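Local coordinates for protein cytochrome c, putative (Shewanella oneidensis, PDB 1SP3) that binds eight c-type hemes covalently and probably serves in respiration as an oxidoreductase, with tetrathionate as a likely substrate, at residues F90-K93 / T94-D97; H185-K189 / H190-G194; A231-T234 / C235-F239; Q407-N410 / C411-H415. All coordinates share one frame; numbering follows the deposited sequence.

Contact 1 (F90-K93 / T94-D97). With HEC (heme c), chain E.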
# COMPACT_ATOMS: atom_id res chain seq x y z
N PHE A 90 7.32 -8.63 -19.76
CA PHE A 90 6.72 -9.41 -18.70
C PHE A 90 6.73 -10.93 -18.91
O PHE A 90 6.21 -11.62 -18.10
CB PHE A 90 5.29 -8.92 -18.36
CG PHE A 90 5.29 -7.57 -17.70
CD1 PHE A 90 5.22 -6.39 -18.47
CD2 PHE A 90 5.45 -7.46 -16.30
CE1 PHE A 90 5.24 -5.11 -17.82
CE2 PHE A 90 5.44 -6.19 -15.63
CZ PHE A 90 5.38 -5.02 -16.40
N LYS A 91 7.31 -11.44 -20.01
CA LYS A 91 7.30 -12.88 -20.29
C LYS A 91 8.68 -13.46 -20.15
O LYS A 91 8.89 -14.68 -20.25
CB LYS A 91 6.75 -13.22 -21.66
CG LYS A 91 5.31 -12.77 -21.91
CD LYS A 91 4.21 -13.31 -20.94
CE LYS A 91 4.30 -14.84 -20.46
NZ LYS A 91 4.62 -16.01 -21.43
N ASP A 92 9.62 -12.58 -19.89
CA ASP A 92 10.97 -13.04 -19.66
C ASP A 92 11.26 -13.58 -18.24
O ASP A 92 11.53 -12.80 -17.26
CB ASP A 92 11.92 -11.91 -19.99
CG ASP A 92 13.36 -12.37 -20.06
OD1 ASP A 92 13.69 -13.53 -19.60
OD2 ASP A 92 14.24 -11.58 -20.51
N LYS A 93 11.35 -14.91 -18.16
CA LYS A 93 11.60 -15.60 -16.88
C LYS A 93 12.91 -15.24 -16.22
O LYS A 93 13.01 -15.23 -15.00
CB LYS A 93 11.41 -17.12 -16.97
CG LYS A 93 9.95 -17.51 -17.20
CD LYS A 93 9.88 -18.54 -18.34
CE LYS A 93 8.46 -18.92 -18.73
NZ LYS A 93 8.36 -20.29 -18.24
N THR A 94 13.95 -14.93 -17.01
CA THR A 94 15.22 -14.55 -16.34
C THR A 94 15.20 -13.19 -15.63
O THR A 94 16.20 -12.83 -14.94
CB THR A 94 16.43 -14.61 -17.29
OG1 THR A 94 16.28 -13.56 -18.22
CG2 THR A 94 16.32 -15.85 -18.19
N LYS A 95 14.12 -12.45 -15.79
CA LYS A 95 13.97 -11.14 -15.10
C LYS A 95 13.22 -11.17 -13.77
O LYS A 95 12.95 -10.12 -13.20
CB LYS A 95 13.29 -10.12 -16.04
CG LYS A 95 14.08 -9.88 -17.35
CD LYS A 95 15.57 -9.68 -17.07
CE LYS A 95 16.37 -9.38 -18.40
NZ LYS A 95 17.75 -8.85 -18.09
N VAL A 96 12.89 -12.34 -13.26
CA VAL A 96 12.19 -12.39 -11.96
C VAL A 96 13.21 -12.21 -10.91
O VAL A 96 14.32 -12.64 -11.10
CB VAL A 96 11.46 -13.71 -11.83
CG1 VAL A 96 10.77 -13.87 -10.46
CG2 VAL A 96 10.48 -13.80 -13.00
N ASP A 97 12.87 -11.53 -9.81
CA ASP A 97 13.79 -11.43 -8.70
C ASP A 97 13.42 -12.52 -7.66
O ASP A 97 12.38 -12.43 -7.01
CB ASP A 97 13.73 -9.99 -8.13
CG ASP A 97 14.75 -9.74 -6.98
OD1 ASP A 97 15.24 -10.72 -6.31
OD2 ASP A 97 15.09 -8.55 -6.66
FE HEC E . 9.32 -18.25 -3.73
CHA HEC E . 8.10 -20.76 -1.73
CHB HEC E . 11.37 -20.58 -5.17
CHC HEC E . 10.23 -15.88 -5.98
CHD HEC E . 7.60 -15.88 -2.06
NA HEC E . 9.70 -20.30 -3.47
C1A HEC E . 9.06 -21.14 -2.61
C2A HEC E . 9.54 -22.52 -2.78
C3A HEC E . 10.43 -22.49 -3.75
C4A HEC E . 10.52 -21.08 -4.21
CMA HEC E . 11.21 -23.72 -4.33
CAA HEC E . 9.06 -23.78 -1.99
CBA HEC E . 7.53 -24.00 -2.25
CGA HEC E . 7.25 -24.09 -3.74
O1A HEC E . 7.97 -24.92 -4.33
O2A HEC E . 6.31 -23.39 -4.33
NB HEC E . 10.50 -18.25 -5.22
C1B HEC E . 11.27 -19.28 -5.67
C2B HEC E . 11.94 -18.81 -6.86
C3B HEC E . 11.61 -17.55 -7.06
C4B HEC E . 10.72 -17.15 -6.04
CMB HEC E . 12.96 -19.67 -7.70
CAB HEC E . 12.06 -16.63 -8.26
CBB HEC E . 11.91 -17.00 -9.57
NC HEC E . 8.95 -16.19 -3.99
C1C HEC E . 9.46 -15.40 -4.97
C2C HEC E . 9.04 -14.04 -4.74
C3C HEC E . 8.28 -14.01 -3.64
C4C HEC E . 8.22 -15.41 -3.17
CMC HEC E . 9.44 -12.86 -5.66
CAC HEC E . 7.60 -12.80 -2.89
CBC HEC E . 6.98 -11.75 -3.47
ND HEC E . 8.07 -18.32 -2.18
C1D HEC E . 7.47 -17.18 -1.63
C2D HEC E . 6.66 -17.58 -0.54
C3D HEC E . 6.77 -19.10 -0.50
C4D HEC E . 7.70 -19.46 -1.50
CMD HEC E . 5.77 -16.68 0.40
CAD HEC E . 6.12 -20.06 0.50
CBD HEC E . 6.96 -19.95 1.77
CGD HEC E . 6.46 -20.72 2.97
O1D HEC E . 6.92 -20.41 4.10
O2D HEC E . 5.61 -21.63 2.78
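D92 carries its carboxylate anti to the backbone N (chi1 -168°), and T94 sets its hydroxyl between its own backbone N and carbonyl carbon (chi1 70°), so that OG1 turns back to the acid two residues earlier. A single oxygen, D92 OD1, then takes both donors of the threonine: T94 N at 3.0 Å and T94 OG1 at 2.9 Å. The two come from the same face of the carboxylate; the hydroxyl lies on the syn side, while the amide sits well above the plane. One residue further on, K95 N binds the carbonyl D92 O over 3.0 Å with an N-H...O angle of 157°, so both the side chain and the backbone of D92 grip the turn. A weak bond of 3.4 Å from V96 N to K93 O follows. The aliphatic part of K95 passes beside the acid, its CG 3.6 Å from D92 OD2, but its ammonium group bonds S16 instead, as that of K93 bonds T31. Replacing D92 with an alanine would probably leave both T94 donors without their common acceptor and the threonine side chain freer to rotate. V96 brings CG1 to 3.4 Å from the heme vinyl-derived carbon CBB, and D97, salt-bridged to K110, caps I100 N. The pattern is an Asx turn opening a short 3-10 segment, here in the loop that leads to C98 and helix 99-102, where C98 and C101 bind the heme covalently and H102 is an axial ligand.

Contact 2 (H185-K189 / H190-G194). With HEC (heme c), chain E.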
# COMPACT_ATOMS: atom_id res chain seq x y z
N HIS A 185 -0.82 -15.04 5.45
CA HIS A 185 -0.87 -14.86 4.02
C HIS A 185 -0.44 -16.17 3.39
O HIS A 185 0.66 -16.26 2.81
CB HIS A 185 0.07 -13.70 3.66
CG HIS A 185 -0.50 -12.38 4.03
ND1 HIS A 185 -1.51 -11.77 3.30
CD2 HIS A 185 -0.25 -11.57 5.08
CE1 HIS A 185 -1.88 -10.65 3.91
NE2 HIS A 185 -1.13 -10.50 4.99
N THR A 186 -1.23 -17.22 3.59
CA THR A 186 -0.79 -18.52 3.09
C THR A 186 -0.62 -18.46 1.58
O THR A 186 -1.37 -17.78 0.86
CB THR A 186 -1.71 -19.65 3.51
OG1 THR A 186 -2.98 -19.40 2.98
CG2 THR A 186 -1.93 -19.59 5.06
N THR A 187 0.44 -19.09 1.14
CA THR A 187 0.88 -19.02 -0.21
C THR A 187 0.90 -20.41 -0.83
O THR A 187 1.47 -21.34 -0.27
CB THR A 187 2.27 -18.46 -0.19
OG1 THR A 187 2.19 -17.16 0.40
CG2 THR A 187 2.86 -18.30 -1.60
N GLU A 188 0.25 -20.52 -1.99
CA GLU A 188 0.23 -21.75 -2.78
C GLU A 188 0.71 -21.42 -4.18
O GLU A 188 0.16 -20.52 -4.80
CB GLU A 188 -1.19 -22.32 -2.89
CG GLU A 188 -1.21 -23.77 -2.48
CD GLU A 188 -1.56 -23.82 -1.01
OE1 GLU A 188 -2.68 -23.30 -0.72
OE2 GLU A 188 -0.73 -24.29 -0.17
N LYS A 189 1.71 -22.13 -4.68
CA LYS A 189 2.15 -21.83 -6.05
C LYS A 189 2.48 -20.33 -6.22
O LYS A 189 2.12 -19.71 -7.24
CB LYS A 189 1.08 -22.29 -7.06
CG LYS A 189 0.98 -23.85 -7.21
CD LYS A 189 0.04 -24.26 -8.40
CE LYS A 189 -0.52 -25.70 -8.27
NZ LYS A 189 0.60 -26.73 -8.05
N HIS A 190 3.11 -19.74 -5.22
CA HIS A 190 3.48 -18.36 -5.23
C HIS A 190 2.34 -17.42 -5.42
O HIS A 190 2.58 -16.29 -5.75
CB HIS A 190 4.48 -18.09 -6.34
CG HIS A 190 5.83 -18.44 -5.92
ND1 HIS A 190 6.32 -19.71 -6.05
CD2 HIS A 190 6.74 -17.75 -5.20
CE1 HIS A 190 7.53 -19.77 -5.52
NE2 HIS A 190 7.81 -18.59 -4.98
N GLN A 191 1.10 -17.91 -5.27
CA GLN A 191 -0.04 -16.97 -5.02
C GLN A 191 -0.19 -16.70 -3.51
O GLN A 191 -0.59 -17.55 -2.73
CB GLN A 191 -1.36 -17.38 -5.66
CG GLN A 191 -2.44 -16.20 -5.53
CD GLN A 191 -2.07 -14.79 -6.10
OE1 GLN A 191 -2.25 -14.56 -7.31
NE2 GLN A 191 -1.58 -13.83 -5.22
N ILE A 192 0.23 -15.53 -3.12
CA ILE A 192 0.19 -15.09 -1.76
C ILE A 192 -1.20 -14.59 -1.51
O ILE A 192 -1.67 -13.66 -2.17
CB ILE A 192 1.23 -13.99 -1.58
CG1 ILE A 192 2.64 -14.53 -1.80
CG2 ILE A 192 1.17 -13.33 -0.16
CD1 ILE A 192 3.65 -13.44 -1.89
N SER A 193 -1.88 -15.20 -0.55
CA SER A 193 -3.25 -14.88 -0.37
C SER A 193 -3.42 -13.55 0.41
O SER A 193 -2.46 -12.92 0.81
CB SER A 193 -3.98 -16.08 0.26
OG SER A 193 -3.63 -16.10 1.61
N GLY A 194 -4.63 -13.06 0.50
CA GLY A 194 -4.87 -11.70 1.00
C GLY A 194 -5.49 -10.66 0.05
O GLY A 194 -4.91 -10.27 -1.00
FE HEC E . 9.32 -18.25 -3.73
CHA HEC E . 8.10 -20.76 -1.73
CHB HEC E . 11.37 -20.58 -5.17
CHC HEC E . 10.23 -15.88 -5.98
CHD HEC E . 7.60 -15.88 -2.06
NA HEC E . 9.70 -20.30 -3.47
C1A HEC E . 9.06 -21.14 -2.61
C2A HEC E . 9.54 -22.52 -2.78
C3A HEC E . 10.43 -22.49 -3.75
C4A HEC E . 10.52 -21.08 -4.21
CMA HEC E . 11.21 -23.72 -4.33
CAA HEC E . 9.06 -23.78 -1.99
CBA HEC E . 7.53 -24.00 -2.25
CGA HEC E . 7.25 -24.09 -3.74
O1A HEC E . 7.97 -24.92 -4.33
O2A HEC E . 6.31 -23.39 -4.33
NB HEC E . 10.50 -18.25 -5.22
C1B HEC E . 11.27 -19.28 -5.67
C2B HEC E . 11.94 -18.81 -6.86
C3B HEC E . 11.61 -17.55 -7.06
C4B HEC E . 10.72 -17.15 -6.04
CMB HEC E . 12.96 -19.67 -7.70
CAB HEC E . 12.06 -16.63 -8.26
CBB HEC E . 11.91 -17.00 -9.57
NC HEC E . 8.95 -16.19 -3.99
C1C HEC E . 9.46 -15.40 -4.97
C2C HEC E . 9.04 -14.04 -4.74
C3C HEC E . 8.28 -14.01 -3.64
C4C HEC E . 8.22 -15.41 -3.17
CMC HEC E . 9.44 -12.86 -5.66
CAC HEC E . 7.60 -12.80 -2.89
CBC HEC E . 6.98 -11.75 -3.47
ND HEC E . 8.07 -18.32 -2.18
C1D HEC E . 7.47 -17.18 -1.63
C2D HEC E . 6.66 -17.58 -0.54
C3D HEC E . 6.77 -19.10 -0.50
C4D HEC E . 7.70 -19.46 -1.50
CMD HEC E . 5.77 -16.68 0.40
CAD HEC E . 6.12 -20.06 0.50
CBD HEC E . 6.96 -19.95 1.77
CGD HEC E . 6.46 -20.72 2.97
O1D HEC E . 6.92 -20.41 4.10
O2D HEC E . 5.61 -21.63 2.78
O HOH W 1 -2.89 -18.54 -1.94
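T187 and I192 face each other as an antiparallel non-hydrogen-bonded pair, with CA atoms 4.3 Å apart, in a tight beta hairpin whose two arms run at 149° to one another. The next pair, E188 with Q191, is hydrogen-bonded in both directions and closes a type I' turn, in which K189 and H190 both take positive phi. On the face bearing T187 and I192 the side chains lie side by side, with T187 OG1 3.5 Å from I192 CG1; the same hydroxyl donates to H185 O. At the open end, T186 O accepts twice from S193. Its amide N comes in tilted from the carbonyl plane, whereas OG, at 2.9 Å, lies in that plane on a lone pair. H185 ND1 donates almost straight to S193 O, 2.9 Å away at 173°, with the acceptor in the ring plane; this fixes the rotation of an imidazole whose NE2 binds the iron of a second heme, opposite H400. A leucine in place of H185 would probably cost that iron an axial ligand and leave S193 O without this donor. The turn itself presents the other histidine: with CG anti to its carbonyl carbon (chi1 -82°), H190 reaches the chain E heme, where H102 is the other protein ligand and the H190 NE2 to FE bond measures 2.0 Å.

Contact 3 (A231-T234 / C235-F239). With HEC (heme c), chain I.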
# COMPACT_ATOMS: atom_id res chain seq x y z
N ALA A 231 -16.14 -4.43 12.55
CA ALA A 231 -15.05 -5.35 12.14
C ALA A 231 -14.14 -5.58 13.28
O ALA A 231 -13.89 -4.65 14.06
CB ALA A 231 -14.22 -4.73 11.01
N CYS A 232 -13.59 -6.79 13.39
CA CYS A 232 -12.64 -7.05 14.48
C CYS A 232 -11.57 -5.99 14.52
O CYS A 232 -11.16 -5.51 15.59
CB CYS A 232 -11.94 -8.45 14.33
SG CYS A 232 -12.99 -9.81 13.84
N GLN A 233 -11.05 -5.67 13.34
CA GLN A 233 -9.94 -4.71 13.18
C GLN A 233 -10.27 -3.38 13.84
O GLN A 233 -9.42 -2.73 14.39
CB GLN A 233 -9.71 -4.48 11.67
CG GLN A 233 -9.00 -5.67 10.94
CD GLN A 233 -9.96 -6.60 10.33
OE1 GLN A 233 -11.10 -6.77 10.83
NE2 GLN A 233 -9.56 -7.19 9.19
N THR A 234 -11.52 -2.94 13.80
CA THR A 234 -11.86 -1.66 14.45
C THR A 234 -11.53 -1.57 15.94
O THR A 234 -10.87 -0.64 16.42
CB THR A 234 -13.36 -1.35 14.12
OG1 THR A 234 -13.46 -1.11 12.72
CG2 THR A 234 -13.89 -0.00 14.82
N CYS A 235 -12.01 -2.54 16.73
CA CYS A 235 -11.70 -2.52 18.16
C CYS A 235 -10.24 -2.88 18.52
O CYS A 235 -9.68 -2.39 19.49
CB CYS A 235 -12.68 -3.42 18.89
SG CYS A 235 -14.38 -2.71 18.74
N HIS A 236 -9.62 -3.72 17.71
CA HIS A 236 -8.37 -4.37 18.04
C HIS A 236 -7.16 -3.74 17.42
O HIS A 236 -6.03 -4.14 17.72
CB HIS A 236 -8.49 -5.82 17.65
CG HIS A 236 -9.37 -6.58 18.59
ND1 HIS A 236 -9.02 -6.74 19.92
CD2 HIS A 236 -10.58 -7.14 18.45
CE1 HIS A 236 -9.97 -7.40 20.54
NE2 HIS A 236 -10.90 -7.70 19.67
N ILE A 237 -7.37 -2.76 16.54
CA ILE A 237 -6.27 -1.88 16.14
C ILE A 237 -6.56 -0.41 16.49
O ILE A 237 -6.86 0.40 15.60
CB ILE A 237 -5.93 -2.07 14.60
CG1 ILE A 237 -6.01 -3.54 14.12
CG2 ILE A 237 -4.50 -1.51 14.28
CD1 ILE A 237 -5.80 -3.69 12.56
N PRO A 238 -6.47 -0.03 17.78
CA PRO A 238 -6.82 1.35 18.22
C PRO A 238 -5.83 2.37 17.69
O PRO A 238 -6.19 3.56 17.64
CB PRO A 238 -6.69 1.31 19.76
CG PRO A 238 -5.77 -0.06 20.05
CD PRO A 238 -6.06 -0.92 18.90
N PHE A 239 -4.62 1.95 17.31
CA PHE A 239 -3.60 2.89 16.78
C PHE A 239 -2.72 2.21 15.72
O PHE A 239 -2.39 0.99 15.83
CB PHE A 239 -2.68 3.42 17.88
CG PHE A 239 -3.41 4.23 18.96
CD1 PHE A 239 -3.81 3.62 20.17
CD2 PHE A 239 -3.73 5.58 18.75
CE1 PHE A 239 -4.43 4.40 21.22
CE2 PHE A 239 -4.37 6.38 19.77
CZ PHE A 239 -4.71 5.79 21.02
FE HEC I . -12.43 -8.58 20.59
CHA HEC I . -10.99 -9.28 23.42
CHB HEC I . -10.91 -11.20 19.03
CHC HEC I . -14.47 -8.19 17.73
CHD HEC I . -13.64 -5.65 21.76
NA HEC I . -11.17 -10.09 21.13
C1A HEC I . -10.77 -10.20 22.43
C2A HEC I . -9.90 -11.35 22.47
C3A HEC I . -9.87 -11.93 21.27
C4A HEC I . -10.64 -11.09 20.37
CMA HEC I . -9.10 -13.24 20.92
CAA HEC I . -9.25 -11.89 23.77
CBA HEC I . -10.35 -12.69 24.47
CGA HEC I . -9.87 -13.13 25.84
O1A HEC I . -9.05 -14.04 25.92
O2A HEC I . -10.26 -12.52 26.85
NB HEC I . -12.67 -9.50 18.78
C1B HEC I . -11.85 -10.50 18.33
C2B HEC I . -12.25 -10.86 17.02
C3B HEC I . -13.26 -10.09 16.69
C4B HEC I . -13.54 -9.22 17.77
CMB HEC I . -11.64 -12.04 16.24
CAB HEC I . -14.08 -10.17 15.38
CBB HEC I . -14.66 -11.39 15.25
NC HEC I . -13.81 -7.18 19.86
C1C HEC I . -14.44 -7.18 18.64
C2C HEC I . -15.17 -5.97 18.53
C3C HEC I . -14.92 -5.24 19.66
C4C HEC I . -14.06 -6.02 20.51
CMC HEC I . -15.98 -5.62 17.26
CAC HEC I . -15.44 -3.80 20.01
CBC HEC I . -16.73 -3.34 19.83
ND HEC I . -12.35 -7.57 22.27
C1D HEC I . -12.89 -6.36 22.60
C2D HEC I . -12.60 -6.04 23.98
C3D HEC I . -11.70 -7.11 24.42
C4D HEC I . -11.65 -8.05 23.35
CMD HEC I . -13.02 -4.71 24.74
CAD HEC I . -11.04 -7.30 25.86
CBD HEC I . -12.15 -7.97 26.70
CGD HEC I . -11.81 -9.45 26.68
O1D HEC I . -10.61 -9.80 27.04
O2D HEC I . -12.74 -10.28 26.31
O HOH W 2 -9.41 1.31 15.59
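The imidazole of H236 meets the carbonyl oxygen of C232 at its edge, near the ring plane, with C232 O 3.7 Å from CG. Over one face lies the methylene of C235, its CB 4.3 Å above the plane and offset toward the rim. The far edge is turned to the porphyrin, where H236 NE2 binds FE at 2.0 Å; H218 supplies the second axial nitrogen. Two thioethers fasten the same heme: C232 SG to CAB at 1.9 Å and C235 SG to CAC at 2.0 Å. Both sulfurs stand anti to their carbonyl carbons, and roughly one turn of helix separates them on the side facing the macrocycle. The turn is held by H236 N, which approaches C232 O nearly along the C=O axis at 3.2 Å, and by I237 N bonded to Q233 O at 3.0 Å. Beside that bond Q233 and I237 run alongside each other, while Q233 NE2 is hydrogen-bonded to N399 and D205. T234 ties its hydroxyl to I326 O of strand 325-339. Residues 232-236 thus form a classical CXXCH heme c attachment motif.

Contact 4 (Q407-N410 / C411-H415). With HEC (heme c), chain J.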
# COMPACT_ATOMS: atom_id res chain seq x y z
N GLN A 407 -5.82 -3.23 25.39
CA GLN A 407 -5.94 -1.96 24.69
C GLN A 407 -6.95 -1.94 23.53
O GLN A 407 -6.94 -1.00 22.78
CB GLN A 407 -4.60 -1.45 24.16
CG GLN A 407 -3.47 -2.32 24.42
CD GLN A 407 -2.88 -2.11 25.76
OE1 GLN A 407 -2.23 -3.03 26.30
NE2 GLN A 407 -3.09 -0.92 26.33
N ALA A 408 -7.81 -2.94 23.43
CA ALA A 408 -8.93 -2.88 22.47
C ALA A 408 -9.83 -1.76 22.84
O ALA A 408 -9.93 -1.45 24.02
CB ALA A 408 -9.75 -4.20 22.45
N LEU A 409 -10.47 -1.13 21.83
CA LEU A 409 -11.45 -0.11 22.10
C LEU A 409 -12.48 -0.71 23.05
O LEU A 409 -12.95 -1.78 22.79
CB LEU A 409 -12.13 0.32 20.81
CG LEU A 409 -11.23 0.98 19.76
CD1 LEU A 409 -12.09 1.65 18.68
CD2 LEU A 409 -10.33 2.01 20.58
N ASN A 410 -12.78 -0.04 24.18
CA ASN A 410 -13.86 -0.50 25.03
C ASN A 410 -15.07 0.46 24.98
O ASN A 410 -15.02 1.46 24.27
CB ASN A 410 -13.35 -0.77 26.45
CG ASN A 410 -13.72 -2.23 26.98
OD1 ASN A 410 -14.84 -2.74 26.78
ND2 ASN A 410 -12.75 -2.87 27.67
N CYS A 411 -16.15 0.11 25.66
CA CYS A 411 -17.44 0.77 25.53
C CYS A 411 -17.32 2.26 25.49
O CYS A 411 -17.93 2.85 24.64
CB CYS A 411 -18.43 0.37 26.64
SG CYS A 411 -18.22 -1.38 27.17
N ASN A 412 -16.49 2.82 26.39
CA ASN A 412 -16.33 4.29 26.50
C ASN A 412 -15.42 4.97 25.46
O ASN A 412 -15.38 6.23 25.36
CB ASN A 412 -15.98 4.71 27.91
CG ASN A 412 -17.13 4.56 28.83
OD1 ASN A 412 -18.02 5.37 28.85
ND2 ASN A 412 -17.15 3.47 29.58
N ASP A 413 -14.82 4.15 24.60
CA ASP A 413 -14.13 4.71 23.46
C ASP A 413 -15.06 5.17 22.39
O ASP A 413 -14.73 6.12 21.68
CB ASP A 413 -13.15 3.72 22.89
CG ASP A 413 -11.97 3.53 23.80
OD1 ASP A 413 -11.40 4.57 24.14
OD2 ASP A 413 -11.63 2.41 24.31
N CYS A 414 -16.20 4.50 22.27
CA CYS A 414 -17.24 4.86 21.30
C CYS A 414 -18.47 5.48 21.89
O CYS A 414 -19.00 6.37 21.26
CB CYS A 414 -17.69 3.64 20.50
SG CYS A 414 -16.25 2.85 19.65
N HIS A 415 -18.97 4.98 23.05
CA HIS A 415 -20.25 5.42 23.61
C HIS A 415 -20.00 6.49 24.69
O HIS A 415 -18.82 6.76 24.98
CB HIS A 415 -21.09 4.22 24.18
CG HIS A 415 -21.47 3.21 23.13
ND1 HIS A 415 -22.39 3.47 22.14
CD2 HIS A 415 -21.02 1.96 22.88
CE1 HIS A 415 -22.50 2.43 21.33
NE2 HIS A 415 -21.70 1.48 21.78
FE HEC J . -21.58 -0.49 21.25
CHA HEC J . -24.58 -0.44 19.61
CHB HEC J . -23.21 -1.07 24.15
CHC HEC J . -18.62 -1.22 22.86
CHD HEC J . -19.90 0.79 18.67
NA HEC J . -23.55 -0.76 21.76
C1A HEC J . -24.64 -0.62 20.95
C2A HEC J . -25.85 -0.67 21.78
C3A HEC J . -25.47 -0.85 23.05
C4A HEC J . -24.01 -0.91 23.04
CMA HEC J . -26.36 -0.93 24.33
CAA HEC J . -27.28 -0.52 21.20
CBA HEC J . -27.64 -1.84 20.53
CGA HEC J . -27.82 -2.98 21.54
O1A HEC J . -28.88 -3.01 22.30
O2A HEC J . -26.91 -3.89 21.54
NB HEC J . -21.00 -1.06 23.16
C1B HEC J . -21.87 -1.28 24.18
C2B HEC J . -21.14 -1.75 25.29
C3B HEC J . -19.86 -1.82 24.92
C4B HEC J . -19.77 -1.37 23.58
CMB HEC J . -21.76 -2.11 26.71
CAB HEC J . -18.69 -2.37 25.77
CBB HEC J . -18.62 -3.71 26.06
NC HEC J . -19.64 -0.23 20.91
C1C HEC J . -18.54 -0.53 21.68
C2C HEC J . -17.35 -0.09 21.03
C3C HEC J . -17.72 0.49 19.90
C4C HEC J . -19.17 0.41 19.78
CMC HEC J . -15.92 -0.25 21.62
CAC HEC J . -16.91 1.16 18.72
CBC HEC J . -15.92 0.69 17.89
ND HEC J . -22.18 0.16 19.40
C1D HEC J . -21.25 0.50 18.44
C2D HEC J . -21.96 0.53 17.21
C3D HEC J . -23.37 0.15 17.51
C4D HEC J . -23.43 -0.07 18.90
CMD HEC J . -21.40 0.85 15.81
CAD HEC J . -24.53 0.02 16.54
CBD HEC J . -24.71 -1.49 16.22
CGD HEC J . -25.86 -1.60 15.27
O1D HEC J . -25.99 -0.83 14.30
O2D HEC J . -26.71 -2.44 15.50
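N410 and D413 are joined by two hydrogen bonds across the start of a short, weakly bonded helix. N410 N donates to D413 OD2 at 2.7 Å, and the oxygen receives it on its anti lone pair; D413 N answers to N410 O, also at 2.7 Å, from above the carbonyl plane. D413 can reach back because its CG lies anti to the carbonyl carbon, beside the backbone N (chi1 -71°). A weak bond of 3.3 Å runs from C411 N to N410 OD1. L409 divides its branches: CD1 makes the apolar contact, 4.4 Å from C414 SG, and also borders the heme, whereas CD2 lies in van der Waals contact beside the D413 carboxylate, 3.9 Å from D413 CG. R420 touches both L409 and D413 from outside. The covalent bonds run from C411 SG to CAB, 1.8 Å, and from C414 SG to CAC, 2.0 Å, so the helical turn hangs by both sulfurs on neighbouring pyrroles. Metal coordination completes the set: H415 NE2 binds FE, with H226 as the other axial residue, and D431 accepts a hydrogen bond from H415 ND1, which should fix the rotation of the imidazole. This is the CXXCH motif of the eighth heme, with D413, between its two cysteines, bonded back to the residue just before the motif.

Contact 3 is wholly buried, contact 1 lies at the surface, and contacts 2 and 4 are partly buried. Contacts 1 and 2 do not touch, yet both border the chain E heme: one by apolar packing ahead of its attachment helix, the other by an axial histidine. Contacts 3 and 4 each build a CXXCH site, and they meet directly, C235 O probably accepting a hydrogen bond from L409 N at 2.8 Å, so two successive hemes share a protein junction. They lie across the chain's centre from contact 1. Their chemistry differs: carboxylate-to-backbone bonds in contacts 1 and 4, strand pairing in contact 2, helical backbone bonds in contact 3.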